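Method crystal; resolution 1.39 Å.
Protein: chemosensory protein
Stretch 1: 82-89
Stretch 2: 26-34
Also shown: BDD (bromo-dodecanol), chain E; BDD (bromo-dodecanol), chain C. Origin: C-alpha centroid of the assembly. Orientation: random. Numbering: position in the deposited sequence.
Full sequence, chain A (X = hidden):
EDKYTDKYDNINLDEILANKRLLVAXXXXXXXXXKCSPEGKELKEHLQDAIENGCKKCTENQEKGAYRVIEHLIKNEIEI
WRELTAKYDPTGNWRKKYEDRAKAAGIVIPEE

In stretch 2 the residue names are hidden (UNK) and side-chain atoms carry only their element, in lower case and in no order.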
ATOM      1  N   ARG A  82     -10.655   3.072   1.070  1.00 11.63           N
ATOM      2  CA  ARG A  82     -11.299   3.363   2.340  1.00 12.83           C
ATOM      3  C   ARG A  82     -11.080   2.303   3.424  1.00 12.68           C
ATOM      4  O   ARG A  82     -10.887   2.650   4.607  1.00 12.23           O
ATOM      5  CB  ARG A  82     -12.756   3.693   2.128  1.00 14.42           C
ATOM      6  CG  ARG A  82     -12.825   5.049   1.496  1.00 16.34           C
ATOM      7  CD  ARG A  82     -14.193   5.503   1.294  1.00 17.76           C
ATOM      8  NE  ARG A  82     -14.227   6.853   0.773  1.00 19.47           N
ATOM      9  CZ  ARG A  82     -15.312   7.595   0.738  1.00 23.15           C
ATOM     10  NH1 ARG A  82     -15.255   8.815   0.235  1.00 24.52           N
ATOM     11  NH2 ARG A  82     -16.442   7.124   1.229  1.00 25.10           N
ATOM     12  N   GLU A  83     -11.121   1.034   3.047  1.00 12.47           N
ATOM     13  CA  GLU A  83     -10.940   0.007   4.051  1.00 12.37           C
ATOM     14  C   GLU A  83      -9.506  -0.037   4.520  1.00 11.98           C
ATOM     15  O   GLU A  83      -9.244  -0.280   5.712  1.00 12.28           O
ATOM     16  CB  GLU A  83     -11.417  -1.382   3.582  1.00 13.18           C
ATOM     17  CG  GLU A  83     -10.605  -2.032   2.492  1.00 16.71           C
ATOM     18  CD  GLU A  83     -11.201  -3.352   2.064  1.00 19.18           C
ATOM     19  OE1 GLU A  83     -12.010  -3.896   2.852  1.00 24.69           O
ATOM     20  OE2 GLU A  83     -10.875  -3.841   0.975  1.00 21.66           O
ATOM     21  N   LEU A  84      -8.549   0.231   3.625  1.00 11.48           N
ATOM     22  CA  LEU A  84      -7.141   0.208   4.015  1.00 11.88           C
ATOM     23  C   LEU A  84      -6.778   1.368   4.933  1.00 11.58           C
ATOM     24  O   LEU A  84      -6.119   1.197   5.944  1.00 11.49           O
ATOM     25  CB  LEU A  84      -6.245   0.221   2.770  1.00 11.71           C
ATOM     26  CG  LEU A  84      -6.141  -1.087   2.007  1.00 12.38           C
ATOM     27  CD1 LEU A  84      -5.496  -0.850   0.657  1.00 13.43           C
ATOM     28  CD2 LEU A  84      -5.325  -2.080   2.778  1.00 13.14           C
ATOM     29  N   THR A  85      -7.178   2.577   4.556  1.00 11.29           N
ATOM     30  CA  THR A  85      -6.854   3.734   5.407  1.00 11.68           C
ATOM     31  C   THR A  85      -7.581   3.629   6.769  1.00 11.64           C
ATOM     32  O   THR A  85      -7.020   3.977   7.801  1.00 11.87           O
ATOM     33  CB  THR A  85      -7.073   5.059   4.663  1.00 11.53           C
ATOM     34  OG1 THR A  85      -6.492   6.151   5.413  1.00 12.57           O
ATOM     35  CG2 THR A  85      -8.554   5.369   4.465  1.00 11.92           C
ATOM     36  N   ALA A  86      -8.800   3.106   6.783  1.00 11.59           N
ATOM     37  CA  ALA A  86      -9.506   2.924   8.045  1.00 11.59           C
ATOM     38  C   ALA A  86      -8.819   1.913   8.969  1.00 12.14           C
ATOM     39  O   ALA A  86      -8.791   2.111  10.189  1.00 12.40           O
ATOM     40  CB  ALA A  86     -10.974   2.537   7.828  1.00 12.25           C
ATOM     41  N   LYS A  87      -8.294   0.826   8.408  1.00 11.58           N
ATOM     42  CA  LYS A  87      -7.657  -0.192   9.224  1.00 12.11           C
ATOM     43  C   LYS A  87      -6.277   0.240   9.718  1.00 11.82           C
ATOM     44  O   LYS A  87      -5.948   0.106  10.903  1.00 12.37           O
ATOM     45  CB  LYS A  87      -7.548  -1.518   8.446  1.00 11.82           C
ATOM     46  CG  LYS A  87      -6.746  -2.605   9.191  1.00 12.38           C
ATOM     47  CD  LYS A  87      -6.821  -3.942   8.472  1.00 13.67           C
ATOM     48  CE  LYS A  87      -5.823  -4.948   9.040  1.00 16.28           C
ATOM     49  NZ  LYS A  87      -6.201  -5.406  10.398  1.00 19.01           N
ATOM     50  N   TYR A  88      -5.445   0.718   8.795  1.00 11.71           N
ATOM     51  CA  TYR A  88      -4.047   1.046   9.123  1.00 11.88           C
ATOM     52  C   TYR A  88      -3.799   2.485   9.592  1.00 12.77           C
ATOM     53  O   TYR A  88      -2.774   2.762  10.201  1.00 12.95           O
ATOM     54  CB  TYR A  88      -3.153   0.716   7.914  1.00 12.16           C
ATOM     55  CG  TYR A  88      -2.908  -0.781   7.781  1.00 11.96           C
ATOM     56  CD1 TYR A  88      -1.884  -1.390   8.477  1.00 11.51           C
ATOM     57  CD2 TYR A  88      -3.706  -1.577   6.972  1.00 11.37           C
ATOM     58  CE1 TYR A  88      -1.661  -2.751   8.379  1.00 11.15           C
ATOM     59  CE2 TYR A  88      -3.503  -2.929   6.868  1.00 10.96           C
ATOM     60  CZ  TYR A  88      -2.464  -3.515   7.566  1.00 10.51           C
ATOM     61  OH  TYR A  88      -2.215  -4.881   7.477  1.00 12.06           O
ATOM     62  N   ASP A  89      -4.715   3.399   9.302  1.00 11.86           N
ATOM     63  CA  ASP A  89      -4.553   4.806   9.706  1.00 11.65           C
ATOM     64  C   ASP A  89      -5.861   5.305  10.320  1.00 11.99           C
ATOM     65  O   ASP A  89      -6.439   6.265   9.835  1.00 11.76           O
ATOM     66  CB  ASP A  89      -4.153   5.620   8.473  1.00 11.73           C
ATOM     67  CG  ASP A  89      -3.666   7.018   8.781  1.00 11.68           C
ATOM     68  OD1 ASP A  89      -3.439   7.386   9.972  1.00 12.15           O
ATOM     69  OD2 ASP A  89      -3.499   7.831   7.828  1.00 13.74           O
ATOM     70  N   UNK A  26      -3.156  -9.088  -3.053  1.00 11.27           N
ATOM     71  CA  UNK A  26      -2.381  -8.303  -2.099  1.00 10.51           C
ATOM     72  C   UNK A  26      -3.296  -7.582  -1.108  1.00 10.28           C
ATOM     73  O   UNK A  26      -3.035  -7.549   0.093  1.00 10.77           O
ATOM     74  c   UNK A  26       0.757  -8.315  -2.839  1.00 13.92           C
ATOM     75  c   UNK A  26       1.870  -8.811  -4.914  1.00 16.08           C
ATOM     76  c   UNK A  26      -0.285  -7.818  -4.912  1.00 11.48           C
ATOM     77  c   UNK A  26      -1.507  -7.260  -2.802  1.00 11.34           C
ATOM     78  c   UNK A  26      -0.333  -7.812  -3.535  1.00 11.98           C
ATOM     79  c   UNK A  26       1.872  -8.819  -3.537  1.00 15.76           C
ATOM     80  c   UNK A  26       0.789  -8.323  -5.602  1.00 15.39           C
ATOM     81  o   UNK A  26       2.959  -9.318  -5.621  1.00 19.98           O
ATOM     82  N   UNK A  27      -4.413  -7.049  -1.595  1.00 10.99           N
ATOM     83  CA  UNK A  27      -5.338  -6.369  -0.706  1.00 11.02           C
ATOM     84  C   UNK A  27      -5.913  -7.309   0.383  1.00 10.97           C
ATOM     85  O   UNK A  27      -5.931  -6.966   1.567  1.00 10.95           O
ATOM     86  c   UNK A  27      -5.974  -4.642  -2.384  1.00 12.16           C
ATOM     87  c   UNK A  27      -6.503  -5.719  -1.478  1.00 11.70           C
ATOM     88  c   UNK A  27      -7.510  -5.163  -0.511  1.00 12.85           C
ATOM     89  N   UNK A  28      -6.354  -8.501  -0.020  1.00 10.47           N
ATOM     90  CA  UNK A  28      -6.891  -9.449   0.961  1.00 10.80           C
ATOM     91  C   UNK A  28      -5.844  -9.888   1.978  1.00 10.38           C
ATOM     92  O   UNK A  28      -6.149 -10.093   3.157  1.00 10.96           O
ATOM     93  c   UNK A  28      -7.523 -10.653   0.256  1.00 10.90           C
ATOM     94  c   UNK A  28      -8.798 -10.302  -0.518  1.00 11.98           C
ATOM     95  o   UNK A  28      -9.207 -11.039  -1.458  1.00 13.96           O
ATOM     96  n   UNK A  28      -9.418  -9.215  -0.159  1.00 12.80           N
ATOM     97  N   UNK A  29      -4.594 -10.001   1.532  1.00  9.88           N
ATOM     98  CA  UNK A  29      -3.512 -10.346   2.454  1.00 11.19           C
ATOM     99  C   UNK A  29      -3.323  -9.239   3.508  1.00 10.25           C
ATOM    100  O   UNK A  29      -3.291  -9.488   4.725  1.00 11.77           O
ATOM    101  c   UNK A  29      -2.207 -10.541   1.680  1.00 11.58           C
ATOM    102  s   UNK A  29      -0.644 -10.399   2.618  1.00 12.98           S
ATOM    103  N   UNK A  30      -3.177  -8.003   3.046  1.00 11.07           N
ATOM    104  CA  UNK A  30      -2.921  -6.887   3.958  1.00 11.57           C
ATOM    105  C   UNK A  30      -4.124  -6.606   4.847  1.00 11.80           C
ATOM    106  O   UNK A  30      -3.968  -6.154   5.976  1.00 11.39           O
ATOM    107  c   UNK A  30      -1.126  -5.898   2.512  1.00 12.50           C
ATOM    108  c   UNK A  30      -2.463  -5.639   3.151  1.00 11.87           C
ATOM    109  c   UNK A  30      -2.382  -4.414   3.994  1.00 14.90           C
ATOM    110  N   UNK A  31      -5.332  -6.910   4.362  1.00 11.16           N
ATOM    111  CA  UNK A  31      -6.539  -6.745   5.179  1.00 12.54           C
ATOM    112  C   UNK A  31      -6.756  -7.940   6.136  1.00 13.95           C
ATOM    113  O   UNK A  31      -7.743  -7.981   6.860  1.00 15.86           O
ATOM    114  c   UNK A  31      -7.782  -6.578   4.296  1.00 12.28           C
ATOM    115  s   UNK A  31      -7.884  -3.783   4.687  1.00 13.27           S
ATOM    116  c   UNK A  31      -9.421  -4.118   5.604  1.00 15.42           C
ATOM    117  c   UNK A  31      -7.861  -5.242   3.617  1.00 12.75           C
ATOM    118  N   UNK A  32      -5.825  -8.898   6.150  1.00 13.99           N
ATOM    119  CA  UNK A  32      -5.878 -10.055   7.052  1.00 15.51           C
ATOM    120  C   UNK A  32      -7.128 -10.933   6.866  1.00 16.18           C
ATOM    121  O   UNK A  32      -7.732 -11.414   7.840  1.00 17.67           O
ATOM    122  c   UNK A  32      -4.027  -8.590  10.221  1.00 19.63           C
ATOM    123  c   UNK A  32      -4.388  -8.791   8.747  1.00 17.53           C
ATOM    124  o   UNK A  32      -3.802  -9.616  10.919  1.00 22.95           O
ATOM    125  o   UNK A  32      -3.935  -7.426  10.684  1.00 21.23           O
ATOM    126  c   UNK A  32      -5.683  -9.594   8.509  1.00 16.28           C
ATOM    127  N   UNK A  33      -7.485 -11.147   5.604  1.00 15.59           N
ATOM    128  CA  UNK A  33      -8.619 -12.008   5.253  1.00 16.38           C
ATOM    129  C   UNK A  33      -8.309 -12.976   4.103  1.00 16.68           C
ATOM    130  O   UNK A  33      -9.202 -13.687   3.640  1.00 18.63           O
ATOM    131  n   UNK A  33     -10.841  -8.648   2.228  1.00 19.66           N
ATOM    132  c   UNK A  33      -9.702 -10.245   3.756  1.00 16.80           C
ATOM    133  c   UNK A  33      -9.852 -11.172   4.925  1.00 16.83           C
ATOM    134  c   UNK A  33     -11.102  -7.340   2.240  1.00 18.32           C
ATOM    135  n   UNK A  33     -10.898  -6.640   1.140  1.00 20.39           N
ATOM    136  c   UNK A  33     -11.020  -9.571   3.343  1.00 18.81           C
ATOM    137  n   UNK A  33     -11.567  -6.723   3.318  1.00 21.26           N
ATOM    138  N   UNK A  34      -7.063 -13.023   3.633  1.00 15.88           N
ATOM    139  CA  UNK A  34      -6.649 -13.908   2.560  1.00 15.59           C
ATOM    140  C   UNK A  34      -5.192 -14.312   2.716  1.00 15.14           C
ATOM    141  O   UNK A  34      -4.427 -13.689   3.479  1.00 16.06           O
TER
HETATM  142  O1  BDD E 503      -3.916   6.872   5.266  1.00 14.89           O
HETATM  143  C1  BDD E 503      -2.794   6.154   4.750  1.00 15.98           C
HETATM  144  C2  BDD E 503      -3.203   4.732   4.345  1.00 15.65           C
HETATM  145  C3  BDD E 503      -2.068   4.065   3.572  1.00 18.22           C
HETATM  146  C4  BDD E 503      -2.426   2.677   3.032  1.00 23.01           C
HETATM  147  C5  BDD E 503      -1.768   2.447   1.667  1.00 26.39           C
HETATM  148  C6  BDD E 503      -0.965   1.160   1.587  1.00 28.40           C
HETATM  149  C7  BDD E 503      -0.323   0.963   0.210  1.00 27.84           C
HETATM  150  C8  BDD E 503       1.156   0.664   0.308  1.00 27.29           C
HETATM  151  C9  BDD E 503       1.728   0.147  -1.005  1.00 24.76           C
HETATM  152  C10 BDD E 503       3.226  -0.146  -0.892  1.00 23.08           C
HETATM  153  C11 BDD E 503       4.015  -0.035  -2.200  1.00 21.05           C
HETATM  154  C12 BDD E 503       5.540   0.254  -2.022  1.00 14.41           C
HETATM  155 BR   BDD E 503       6.309  -0.551  -3.192  1.00  9.04          BR
HETATM  156  O1  BDD C 501       8.532  -1.798  -3.758  1.00 35.99           O
HETATM  157  C1  BDD C 501       7.697  -2.934  -3.926  1.00 34.90           C
HETATM  158  C2  BDD C 501       7.737  -3.795  -2.667  1.00 33.87           C
HETATM  159  C3  BDD C 501       6.335  -4.227  -2.258  1.00 32.81           C
HETATM  160  C4  BDD C 501       5.882  -5.474  -3.004  1.00 31.84           C
HETATM  161  C5  BDD C 501       4.377  -5.668  -2.851  1.00 29.36           C
HETATM  162  C6  BDD C 501       3.587  -4.880  -3.899  1.00 26.44           C
HETATM  163  C7  BDD C 501       2.095  -4.800  -3.576  1.00 22.70           C
HETATM  164  C8  BDD C 501       1.416  -3.624  -4.279  1.00 20.88           C
HETATM  165  C9  BDD C 501      -0.101  -3.708  -4.146  1.00 20.29           C
HETATM  166  C10 BDD C 501      -0.591  -3.163  -2.810  1.00 18.97           C
HETATM  167  C11 BDD C 501      -2.105  -3.138  -2.714  1.00 18.20           C
HETATM  168  C12 BDD C 501      -2.589  -2.509  -1.409  1.00 18.80           C
HETATM  169 BR   BDD C 501      -2.496  -3.566  -0.176  1.00  2.02          BR
HETATM  170  O   HOH W   1      -8.573  -6.946   9.466  1.00 36.59           O
HETATM  171  O   HOH W   2      -1.873  -5.716  10.108  1.00 20.11           O

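Position 26 has eight side-chain atoms: one carbon, then a ring of six carbons bearing one oxygen. It is out of reach of stretch 1. The ring lies with one face against the bromo-dodecanol of chain C. This is Tyr26, and its CD1 is 3.8 Å from C7 of that ligand.

Position 27 has three carbons, one carrying the other two. A branch carbon lies 3.9 Å from Glu83 OE2. A fork at CB without oxygen is valine: Val27.

Position 28 has two carbons, the second carrying one oxygen and one nitrogen. It makes no contact with stretch 1. The terminal amide identifies Asn28.

Position 29 has one carbon and one sulfur, with nothing of stretch 1 in reach. It is Cys29, bonded covalently to a group elsewhere in the structure.

Position 30 again has three carbons forked at CB. One branch carbon is 3.4 Å from Tyr88 CE2 and 3.9 Å from Leu84 CD2. This is Val30, and that carbon is CG1. Its CG2 lies 3.8 Å from BR of the chain C ligand.

Position 31 is an unbranched chain of two carbons, a sulfur and a carbon. The sulfur is 3.6 Å from Leu84 CD2; the last carbon is 3.8 Å from Glu83 OE1 and 3.9 Å from Lys87 CD. A thioether is methionine: Met31. Its CA-to-CB bond points away, but three m rotamers bring its end back to stretch 1.

Position 32 has three carbons, the third carrying two oxygens. One oxygen is 3.0 Å from Lys87 NZ. The carboxylate at this length is Glu32. Its phi is positive, and it leaves the helix in a Schellman motif.

Position 33 has three carbons, a nitrogen, then a carbon carrying two more nitrogens. Those two lie 2.8 Å from Glu83 OE2 and 2.9 Å from Glu83 OE1. The guanidinium identifies Arg33; NH1 meets OE2 and NH2 meets OE1.

Position 34 has no side-chain atoms. It is Gly34; a CB here would clash with Asn28 CB.

The contact joins an apolar patch to polar links. Leu84 and Tyr88 pack against Val30, and Leu84 also packs against Met31. Two salt bridges, Glu83 with Arg33 and Lys87 with Glu32, pair opposite charges; the first carries two hydrogen bonds, one from each terminal nitrogen of Arg33 to its own carboxylate oxygen of Glu83. The Tyr88 hydroxyl donates from OH to Val30 O at 2.6 Å, tying the ring to the backbone near the helix end. Water 1 joins Met31 O to Lys87 NZ, and water 2 joins Glu32 OE2 to Tyr88 OH.

Stretch 2, residues 26-34: YVNCVMERG
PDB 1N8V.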